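Local coordinates for protein terminase, large subunit (Enterobacteria phage P22, PDB 4DKW) that drives ATP-powered translocation of viral DNA into empty capsids and, through its C-terminal nuclease domain, cuts the genome to begin and end packaging, at residues T14-P19 and P149-F154; V28-D33 and N79-A84; S110-H115 and Y180-F185. All coordinates share one frame; numbering follows the deposited sequence.

Contact 1 of 3, residues T14-P19 and P149-F154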
loop_
_atom_site.group_PDB
_atom_site.type_symbol
_atom_site.label_atom_id
_atom_site.label_comp_id
_atom_site.label_asym_id
_atom_site.label_seq_id
_atom_site.Cartn_x
_atom_site.Cartn_y
_atom_site.Cartn_z
ATOM N N THR A 14 -4.310 5.877 17.861
ATOM C CA THR A 14 -5.199 4.719 17.872
ATOM C C THR A 14 -4.820 3.674 16.817
ATOM O O THR A 14 -5.081 2.487 16.998
ATOM C CB THR A 14 -6.688 5.120 17.728
ATOM O OG1 THR A 14 -6.921 5.673 16.434
ATOM C CG2 THR A 14 -7.066 6.146 18.775
ATOM N N ILE A 15 -4.177 4.100 15.733
ATOM C CA ILE A 15 -3.772 3.141 14.697
ATOM C C ILE A 15 -2.272 2.802 14.697
ATOM O O ILE A 15 -1.829 1.929 13.954
ATOM C CB ILE A 15 -4.266 3.559 13.281
ATOM C CG1 ILE A 15 -3.470 4.730 12.710
ATOM C CG2 ILE A 15 -5.751 3.931 13.303
ATOM C CD1 ILE A 15 -3.967 5.156 11.344
ATOM N N LYS A 16 -1.504 3.474 15.547
ATOM C CA LYS A 16 -0.057 3.273 15.626
ATOM C C LYS A 16 0.238 2.079 16.550
ATOM O O LYS A 16 -0.472 1.871 17.524
ATOM C CB LYS A 16 0.600 4.582 16.114
ATOM C CG LYS A 16 2.111 4.703 15.920
ATOM C CD LYS A 16 2.636 6.107 16.291
ATOM C CE LYS A 16 2.084 7.197 15.361
ATOM N NZ LYS A 16 2.769 8.516 15.510
ATOM N N CYS A 17 1.252 1.273 16.233
ATOM C CA CYS A 17 1.663 0.189 17.133
ATOM C C CYS A 17 3.175 0.020 17.147
ATOM O O CYS A 17 3.846 0.461 16.219
ATOM C CB CYS A 17 0.979 -1.141 16.760
ATOM S SG CYS A 17 1.587 -1.957 15.263
ATOM N N GLN A 18 3.699 -0.615 18.199
ATOM C CA GLN A 18 5.114 -1.007 18.261
ATOM C C GLN A 18 5.414 -2.134 17.284
ATOM O O GLN A 18 4.633 -3.077 17.182
ATOM C CB GLN A 18 5.490 -1.479 19.668
ATOM C CG GLN A 18 5.367 -0.420 20.729
ATOM C CD GLN A 18 6.435 0.648 20.612
ATOM O OE1 GLN A 18 7.511 0.413 20.066
ATOM N NE2 GLN A 18 6.146 1.824 21.136
ATOM N N PRO A 19 6.547 -2.040 16.565
ATOM C CA PRO A 19 6.984 -3.119 15.673
ATOM C C PRO A 19 7.203 -4.440 16.418
ATOM O O PRO A 19 7.558 -4.450 17.594
ATOM C CB PRO A 19 8.321 -2.605 15.137
ATOM C CG PRO A 19 8.228 -1.145 15.247
ATOM C CD PRO A 19 7.442 -0.874 16.494
ATOM N N PRO A 149 6.338 7.827 6.854
ATOM C CA PRO A 149 5.713 8.367 5.634
ATOM C C PRO A 149 4.214 8.071 5.505
ATOM O O PRO A 149 3.528 8.829 4.818
ATOM C CB PRO A 149 6.486 7.677 4.500
ATOM C CG PRO A 149 7.816 7.403 5.080
ATOM C CD PRO A 149 7.554 7.053 6.534
ATOM N N PHE A 150 3.713 7.013 6.146
ATOM C CA PHE A 150 2.271 6.780 6.173
ATOM C C PHE A 150 1.559 7.891 6.929
ATOM O O PHE A 150 0.549 8.412 6.481
ATOM C CB PHE A 150 1.915 5.450 6.831
ATOM C CG PHE A 150 0.427 5.258 7.007
ATOM C CD1 PHE A 150 -0.329 4.677 6.001
ATOM C CD2 PHE A 150 -0.220 5.689 8.164
ATOM C CE1 PHE A 150 -1.704 4.506 6.149
ATOM C CE2 PHE A 150 -1.587 5.537 8.310
ATOM C CZ PHE A 150 -2.331 4.938 7.304
ATOM N N PHE A 151 2.070 8.225 8.106
ATOM C CA PHE A 151 1.405 9.200 8.967
ATOM C C PHE A 151 1.450 10.612 8.384
ATOM O O PHE A 151 0.504 11.396 8.541
ATOM C CB PHE A 151 1.988 9.142 10.385
ATOM C CG PHE A 151 1.663 7.870 11.101
ATOM C CD1 PHE A 151 0.354 7.609 11.503
ATOM C CD2 PHE A 151 2.645 6.917 11.336
ATOM C CE1 PHE A 151 0.035 6.428 12.147
ATOM C CE2 PHE A 151 2.335 5.730 11.984
ATOM C CZ PHE A 151 1.030 5.489 12.393
ATOM N N GLU A 152 2.542 10.925 7.696
ATOM C CA GLU A 152 2.664 12.199 6.992
ATOM C C GLU A 152 1.539 12.402 5.987
ATOM O O GLU A 152 1.006 13.503 5.866
ATOM C CB GLU A 152 4.015 12.292 6.284
ATOM C CG GLU A 152 5.203 12.303 7.236
ATOM C CD GLU A 152 6.544 12.358 6.514
ATOM O OE1 GLU A 152 6.584 12.084 5.290
ATOM O OE2 GLU A 152 7.563 12.671 7.175
ATOM N N GLU A 153 1.194 11.340 5.263
ATOM C CA GLU A 153 0.113 11.384 4.276
ATOM C C GLU A 153 -1.270 11.324 4.931
ATOM O O GLU A 153 -2.186 12.047 4.543
ATOM C CB GLU A 153 0.255 10.235 3.276
ATOM C CG GLU A 153 1.573 10.219 2.495
ATOM C CD GLU A 153 1.541 9.228 1.336
ATOM O OE1 GLU A 153 0.530 8.509 1.209
ATOM O OE2 GLU A 153 2.515 9.169 0.551
ATOM N N PHE A 154 -1.396 10.444 5.919
ATOM C CA PHE A 154 -2.604 10.255 6.719
ATOM C C PHE A 154 -3.100 11.592 7.266
ATOM O O PHE A 154 -4.305 11.879 7.241
ATOM C CB PHE A 154 -2.271 9.271 7.846
ATOM C CG PHE A 154 -3.405 8.989 8.798
ATOM C CD1 PHE A 154 -4.319 7.979 8.531
ATOM C CD2 PHE A 154 -3.509 9.685 9.999
ATOM C CE1 PHE A 154 -5.333 7.700 9.414
ATOM C CE2 PHE A 154 -4.533 9.407 10.891
ATOM C CZ PHE A 154 -5.442 8.415 10.600
#
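Lys16 crosses the Phe151 ring obliquely and ends above its face. CG is anti to the backbone N (chi1 -165°), and this sends the chain past the outer end of the ring. Lys16 CB sits 3.9 Å from Phe151 CZ, and Lys16 CG sits 3.8 Å from the same atom. A bend about the CG-CD bond (chi3 -65°) brings Lys16 CE over the ring face, where it comes within 3.6 Å of Phe151 CZ in a CH-pi contact. Lys16 NZ then stands 4.4 Å from the Phe151 centroid and only 8° off the ring normal, the geometry of a cation-pi pair. Glu12 and Glu13 lie near the ammonium as long, weak ion partners. Phe150 CD2 stands 3.9 Å above the plane of the Phe151 ring, on the face opposite Lys16, so the ring is held from two sides. At its rim, Ile15 CG1 meets Phe151 CE1 at 3.9 Å. Ile15 CD1, at the end of an extended branch, reaches tip to tip over one face of Phe154, 3.5 Å from Phe154 CE1, and also meets the edge of Phe150. Helix 148-156 thus offers three aromatic side chains to the junction of helix 12-15 and strand 16-17, a strand that pairs in parallel with strand 141-144. On the same helix Glu153 forms a salt bridge with Lys61 and accepts hydrogen bonds from the backbone N of Val172 and Leu173, just after metal-binding Asp171. Helices laid on a mixed sheet in this way are characteristic of the RNase H-like fold of terminase nucleases.

Contact 2 of 3, residues V28-D33 and N79-A84. With MG (magnesium ion), chain E.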
loop_
_atom_site.group_PDB
_atom_site.type_symbol
_atom_site.label_atom_id
_atom_site.label_comp_id
_atom_site.label_asym_id
_atom_site.label_seq_id
_atom_site.Cartn_x
_atom_site.Cartn_y
_atom_site.Cartn_z
ATOM N N VAL A 28 1.453 -12.193 4.292
ATOM C CA VAL A 28 2.300 -11.070 3.899
ATOM C C VAL A 28 2.076 -10.705 2.436
ATOM O O VAL A 28 2.043 -11.579 1.573
ATOM C CB VAL A 28 3.809 -11.398 4.101
ATOM C CG1 VAL A 28 4.670 -10.196 3.736
ATOM C CG2 VAL A 28 4.092 -11.843 5.539
ATOM N N ILE A 29 1.910 -9.415 2.164
ATOM C CA ILE A 29 1.793 -8.925 0.792
ATOM C C ILE A 29 2.444 -7.550 0.676
ATOM O O ILE A 29 2.428 -6.758 1.616
ATOM C CB ILE A 29 0.314 -8.899 0.290
ATOM C CG1 ILE A 29 0.258 -8.668 -1.220
ATOM C CG2 ILE A 29 -0.529 -7.858 1.037
ATOM C CD1 ILE A 29 -1.119 -8.693 -1.786
ATOM N N ASP A 30 3.061 -7.302 -0.472
ATOM C CA ASP A 30 3.678 -6.016 -0.759
ATOM C C ASP A 30 2.821 -5.276 -1.766
ATOM O O ASP A 30 1.971 -5.874 -2.438
ATOM C CB ASP A 30 5.085 -6.208 -1.346
ATOM C CG ASP A 30 6.157 -6.299 -0.281
ATOM O OD1 ASP A 30 5.851 -6.761 0.835
ATOM O OD2 ASP A 30 7.308 -5.907 -0.566
ATOM N N ALA A 31 3.050 -3.974 -1.875
ATOM C CA ALA A 31 2.374 -3.203 -2.899
ATOM C C ALA A 31 3.243 -2.052 -3.379
ATOM O O ALA A 31 4.123 -1.573 -2.652
ATOM C CB ALA A 31 1.032 -2.711 -2.402
ATOM N N GLN A 32 2.975 -1.612 -4.604
ATOM C CA GLN A 32 3.773 -0.587 -5.265
ATOM C C GLN A 32 2.882 0.528 -5.803
ATOM O O GLN A 32 1.825 0.266 -6.371
ATOM C CB GLN A 32 4.558 -1.210 -6.430
ATOM C CG GLN A 32 5.464 -0.239 -7.206
ATOM C CD GLN A 32 6.712 0.175 -6.429
ATOM O OE1 GLN A 32 7.330 -0.642 -5.744
ATOM N NE2 GLN A 32 7.088 1.447 -6.541
ATOM N N ASP A 33 3.302 1.772 -5.605
ATOM C CA ASP A 33 2.740 2.883 -6.357
ATOM C C ASP A 33 3.877 3.406 -7.211
ATOM O O ASP A 33 4.964 3.669 -6.703
ATOM C CB ASP A 33 2.187 3.994 -5.447
ATOM C CG ASP A 33 1.488 5.097 -6.236
ATOM O OD1 ASP A 33 0.817 4.776 -7.241
ATOM O OD2 ASP A 33 1.613 6.281 -5.873
ATOM N N ASN A 79 11.795 -9.246 -0.693
ATOM C CA ASN A 79 12.187 -10.451 -1.416
ATOM C C ASN A 79 11.151 -11.576 -1.339
ATOM O O ASN A 79 10.748 -11.980 -0.247
ATOM C CB ASN A 79 13.548 -10.943 -0.917
ATOM C CG ASN A 79 14.160 -11.983 -1.824
ATOM O OD1 ASN A 79 13.971 -11.960 -3.039
ATOM N ND2 ASN A 79 14.902 -12.905 -1.235
ATOM N N LYS A 80 10.727 -12.053 -2.510
ATOM C CA LYS A 80 9.783 -13.170 -2.663
ATOM C C LYS A 80 8.330 -12.867 -2.277
ATOM O O LYS A 80 7.469 -13.740 -2.371
ATOM C CB LYS A 80 10.283 -14.432 -1.944
ATOM C CG LYS A 80 11.340 -15.202 -2.701
ATOM C CD LYS A 80 12.607 -15.351 -1.875
ATOM C CE LYS A 80 12.329 -15.986 -0.520
ATOM N NZ LYS A 80 13.570 -16.176 0.291
ATOM N N ILE A 81 8.050 -11.636 -1.861
ATOM C CA ILE A 81 6.690 -11.256 -1.464
ATOM C C ILE A 81 5.895 -10.764 -2.676
ATOM O O ILE A 81 6.375 -9.896 -3.406
ATOM C CB ILE A 81 6.722 -10.134 -0.412
ATOM C CG1 ILE A 81 7.665 -10.502 0.739
ATOM C CG2 ILE A 81 5.331 -9.821 0.068
ATOM C CD1 ILE A 81 7.385 -11.857 1.377
ATOM N N PRO A 82 4.687 -11.316 -2.903
ATOM C CA PRO A 82 3.872 -10.874 -4.047
ATOM C C PRO A 82 3.592 -9.376 -3.963
ATOM O O PRO A 82 3.372 -8.860 -2.863
ATOM C CB PRO A 82 2.564 -11.658 -3.882
ATOM C CG PRO A 82 2.883 -12.774 -2.942
ATOM C CD PRO A 82 3.973 -12.287 -2.056
ATOM N N VAL A 83 3.611 -8.687 -5.098
ATOM C CA VAL A 83 3.437 -7.237 -5.112
ATOM C C VAL A 83 2.194 -6.807 -5.883
ATOM O O VAL A 83 2.037 -7.146 -7.058
ATOM C CB VAL A 83 4.661 -6.533 -5.732
ATOM C CG1 VAL A 83 4.458 -5.020 -5.765
ATOM C CG2 VAL A 83 5.915 -6.893 -4.961
ATOM N N ALA A 84 1.309 -6.071 -5.213
ATOM C CA ALA A 84 0.137 -5.480 -5.867
ATOM C C ALA A 84 0.546 -4.144 -6.490
ATOM O O ALA A 84 1.440 -3.472 -5.982
ATOM C CB ALA A 84 -1.018 -5.290 -4.863
HETATM MG MG MG E . 1.315 8.144 -6.788
HETATM O O HOH W 1 0.723 7.083 -8.371
HETATM O O HOH W 2 1.352 10.218 -7.369
#
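A carboxylate buried against a methyl group is the oddest feature here: Asp30 OD1 lies 3.2 Å from Ile81 CG2, the two side chains crossing at about a right angle. The acid is nonetheless well provided for, since Gln44 NE2 bonds to OD1 and His42 NE2 to OD2. His42 ND1 also pairs with Gln32 OE1, so both of its nitrogens face acceptors, which would be consistent with a protonated imidazole beside an ionised Asp30. Ile81 CG2 meets Val28 CG1 as well, and this gives the methyl an apolar neighbour next to the polar one.

Main-chain bonds fix the parallel register. Asp30 N donates to Pro82 O at 2.9 Å, almost along the C=O axis (171°). Ala84 N returns a bond of 2.9 Å to Asp30 O, but approaches from 33° above the carbonyl plane. Asp30 O also receives a CA-H...O contact from Val83 CA at 3.3 Å. Gln32 N closes the ladder on Ala84 O at 2.8 Å. The short strand segments cross at -41°. In the RNase H-like fold this is the pairing of strand 27-33, the first strand of the core, with the strand that returns after the antiparallel hairpin 40-62 and the crossover helix 67-78.

Ala31 and Ala84 share one face of the sheet, Ala31 CB and Ala84 CB being 4.1 Å apart, with Met182 against Ala84. Beyond the ladder strand 27-33 ends in catalytic Asp33, whose OD2 binds the magnesium ion at 2.1 Å, with Asp171 a second protein ligand. Asp33 OD1 accepts a 2.6 Å hydrogen bond from a water that is itself a ligand of the same ion.

Contact 3 of 3, residues S110-H115 and Y180-F185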
loop_
_atom_site.group_PDB
_atom_site.type_symbol
_atom_site.label_atom_id
_atom_site.label_comp_id
_atom_site.label_asym_id
_atom_site.label_seq_id
_atom_site.Cartn_x
_atom_site.Cartn_y
_atom_site.Cartn_z
ATOM N N SER A 110 8.576 -9.665 -7.014
ATOM C CA SER A 110 7.574 -10.664 -7.375
ATOM C C SER A 110 6.234 -9.992 -7.680
ATOM O O SER A 110 5.276 -10.066 -6.911
ATOM C CB SER A 110 7.433 -11.696 -6.257
ATOM O OG SER A 110 8.701 -12.237 -5.925
ATOM N N MET A 111 6.188 -9.320 -8.818
ATOM C CA MET A 111 5.013 -8.580 -9.231
ATOM C C MET A 111 3.870 -9.532 -9.577
ATOM O O MET A 111 4.071 -10.511 -10.284
ATOM C CB MET A 111 5.394 -7.688 -10.408
ATOM C CG MET A 111 6.480 -6.682 -10.022
ATOM S SD MET A 111 5.710 -5.310 -9.200
ATOM C CE MET A 111 6.960 -4.565 -8.193
ATOM N N LEU A 112 2.683 -9.262 -9.039
ATOM C CA LEU A 112 1.499 -10.062 -9.348
ATOM C C LEU A 112 1.107 -9.890 -10.828
ATOM O O LEU A 112 1.336 -8.831 -11.418
ATOM C CB LEU A 112 0.335 -9.701 -8.411
ATOM C CG LEU A 112 0.427 -10.291 -6.996
ATOM C CD1 LEU A 112 -0.547 -9.629 -6.026
ATOM C CD2 LEU A 112 0.194 -11.793 -7.030
ATOM N N PRO A 113 0.525 -10.938 -11.437
ATOM C CA PRO A 113 0.223 -10.912 -12.873
ATOM C C PRO A 113 -0.735 -9.810 -13.309
ATOM O O PRO A 113 -0.577 -9.278 -14.410
ATOM C CB PRO A 113 -0.399 -12.291 -13.132
ATOM C CG PRO A 113 -0.799 -12.813 -11.774
ATOM C CD PRO A 113 0.203 -12.241 -10.827
ATOM N N ASP A 114 -1.700 -9.470 -12.458
ATOM C CA ASP A 114 -2.726 -8.480 -12.809
ATOM C C ASP A 114 -2.751 -7.269 -11.863
ATOM O O ASP A 114 -2.311 -7.358 -10.706
ATOM C CB ASP A 114 -4.104 -9.142 -12.866
ATOM C CG ASP A 114 -4.145 -10.320 -13.834
ATOM O OD1 ASP A 114 -4.121 -10.080 -15.065
ATOM O OD2 ASP A 114 -4.212 -11.482 -13.367
ATOM N N HIS A 115 -3.262 -6.140 -12.354
ATOM C CA HIS A 115 -3.344 -4.912 -11.562
ATOM C C HIS A 115 -4.268 -5.080 -10.370
ATOM O O HIS A 115 -5.060 -6.018 -10.329
ATOM C CB HIS A 115 -3.796 -3.718 -12.429
ATOM C CG HIS A 115 -5.280 -3.765 -12.798
ATOM N ND1 HIS A 115 -5.815 -4.794 -13.476
ATOM C CD2 HIS A 115 -6.248 -2.873 -12.545
ATOM C CE1 HIS A 115 -7.112 -4.566 -13.663
ATOM N NE2 HIS A 115 -7.408 -3.419 -13.095
ATOM N N TYR A 180 -4.129 -4.090 0.389
ATOM C CA TYR A 180 -5.371 -4.496 1.024
ATOM C C TYR A 180 -6.360 -5.114 0.015
ATOM O O TYR A 180 -6.967 -6.159 0.271
ATOM C CB TYR A 180 -6.002 -3.312 1.774
ATOM C CG TYR A 180 -7.390 -3.617 2.292
ATOM C CD1 TYR A 180 -7.567 -4.421 3.402
ATOM C CD2 TYR A 180 -8.522 -3.106 1.663
ATOM C CE1 TYR A 180 -8.828 -4.728 3.865
ATOM C CE2 TYR A 180 -9.802 -3.397 2.131
ATOM C CZ TYR A 180 -9.938 -4.214 3.230
ATOM O OH TYR A 180 -11.177 -4.533 3.723
ATOM N N MET A 181 -6.519 -4.470 -1.132
ATOM C CA MET A 181 -7.438 -4.957 -2.158
ATOM C C MET A 181 -7.057 -6.347 -2.631
ATOM O O MET A 181 -7.921 -7.197 -2.878
ATOM C CB MET A 181 -7.452 -4.006 -3.347
ATOM C CG MET A 181 -8.099 -2.667 -3.042
ATOM S SD MET A 181 -7.778 -1.448 -4.334
ATOM C CE MET A 181 -8.533 -2.236 -5.740
ATOM N N MET A 182 -5.755 -6.575 -2.744
ATOM C CA MET A 182 -5.232 -7.827 -3.277
ATOM C C MET A 182 -4.831 -8.830 -2.196
ATOM O O MET A 182 -4.078 -9.759 -2.470
ATOM C CB MET A 182 -4.034 -7.546 -4.184
ATOM C CG MET A 182 -4.394 -6.799 -5.444
ATOM S SD MET A 182 -5.300 -7.814 -6.638
ATOM C CE MET A 182 -3.979 -8.518 -7.617
ATOM N N ARG A 183 -5.352 -8.650 -0.985
ATOM C CA ARG A 183 -4.973 -9.479 0.155
ATOM C C ARG A 183 -5.216 -10.972 -0.056
ATOM O O ARG A 183 -4.620 -11.798 0.637
ATOM C CB ARG A 183 -5.651 -8.988 1.437
ATOM C CG ARG A 183 -7.159 -9.120 1.460
ATOM C CD ARG A 183 -7.718 -8.416 2.668
ATOM N NE ARG A 183 -9.170 -8.549 2.780
ATOM C CZ ARG A 183 -10.047 -7.825 2.088
ATOM N NH1 ARG A 183 -9.628 -6.918 1.214
ATOM N NH2 ARG A 183 -11.347 -8.010 2.265
ATOM N N ARG A 184 -6.058 -11.326 -1.029
ATOM C CA ARG A 184 -6.294 -12.745 -1.334
ATOM C C ARG A 184 -5.040 -13.420 -1.902
ATOM O O ARG A 184 -4.955 -14.649 -1.949
ATOM C CB ARG A 184 -7.477 -12.924 -2.294
ATOM C CG ARG A 184 -7.301 -12.227 -3.657
ATOM C CD ARG A 184 -8.619 -12.142 -4.423
ATOM N NE ARG A 184 -8.473 -11.470 -5.714
ATOM C CZ ARG A 184 -8.447 -10.149 -5.868
ATOM N NH1 ARG A 184 -8.548 -9.356 -4.806
ATOM N NH2 ARG A 184 -8.315 -9.613 -7.081
ATOM N N PHE A 185 -4.078 -12.604 -2.339
ATOM C CA PHE A 185 -2.807 -13.096 -2.864
ATOM C C PHE A 185 -1.667 -13.070 -1.841
ATOM O O PHE A 185 -0.560 -13.536 -2.130
ATOM C CB PHE A 185 -2.407 -12.343 -4.131
ATOM C CG PHE A 185 -3.359 -12.545 -5.266
ATOM C CD1 PHE A 185 -3.409 -13.755 -5.936
ATOM C CD2 PHE A 185 -4.219 -11.533 -5.648
ATOM C CE1 PHE A 185 -4.284 -13.945 -6.966
ATOM C CE2 PHE A 185 -5.096 -11.726 -6.676
ATOM C CZ PHE A 185 -5.130 -12.932 -7.360
#
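Tyr180 O is gripped twice, both times by Arg183. The backbone N of Arg183 donates to Tyr180 O at 3.2 Å, while Arg183 NH1 reaches it at 2.9 Å from 42° above the carbonyl plane. These bonds close the end of helix 171-181, the helix of the RNase H-like nuclease fold that opens with metal-binding Asp171. Arg183 NH1 also lies 3.4 Å above the plane of the Tyr180 ring, toward its rim, so the guanidinium is folded back over the residue it bonds. Past the helix a 3-10 turn follows, with Phe185 N donating to Met182 O at 2.8 Å. This turn brings both Met182 and Phe185 onto Leu112, which follows strand 110-111. Leu112 CD1 packs 3.8 Å from Phe185 CB, and the two side chains cross obliquely, with Leu112 CD2 near the base of the ring. Leu112 CD1 also meets Met182 CE at 3.9 Å, tip to tip. Bends at chi2 (-72°) and chi3 (-90°) curl the methionine so that its methyl faces the carbonyls of residues 114-115: Met182 CE lies 3.7 Å from Asp114 O and 3.8 Å from His115 O.

From the N terminus, residues 14-19 open the outermost loop, which contact 1 closes only at helix 148-156, some 130 residues later. Contact 2 is nested inside it: strand 27-33 runs out, and the chain returns at 82-84. Residues 110-115 also lie within that loop, but their partners at 180-185 lie beyond it, so contacts 1 and 3 cross. Contacts 2 and 3 are in series and touch, strand 82-84 pairing with strand 110-111 through Val83. Contact 1 ties helix 148-156 to the junction of helix 12-15 and strand 16-17, contact 2 joins two strands of the mixed sheet, and contact 3 sets the residues just after helix 171-181 against those after strand 110-111.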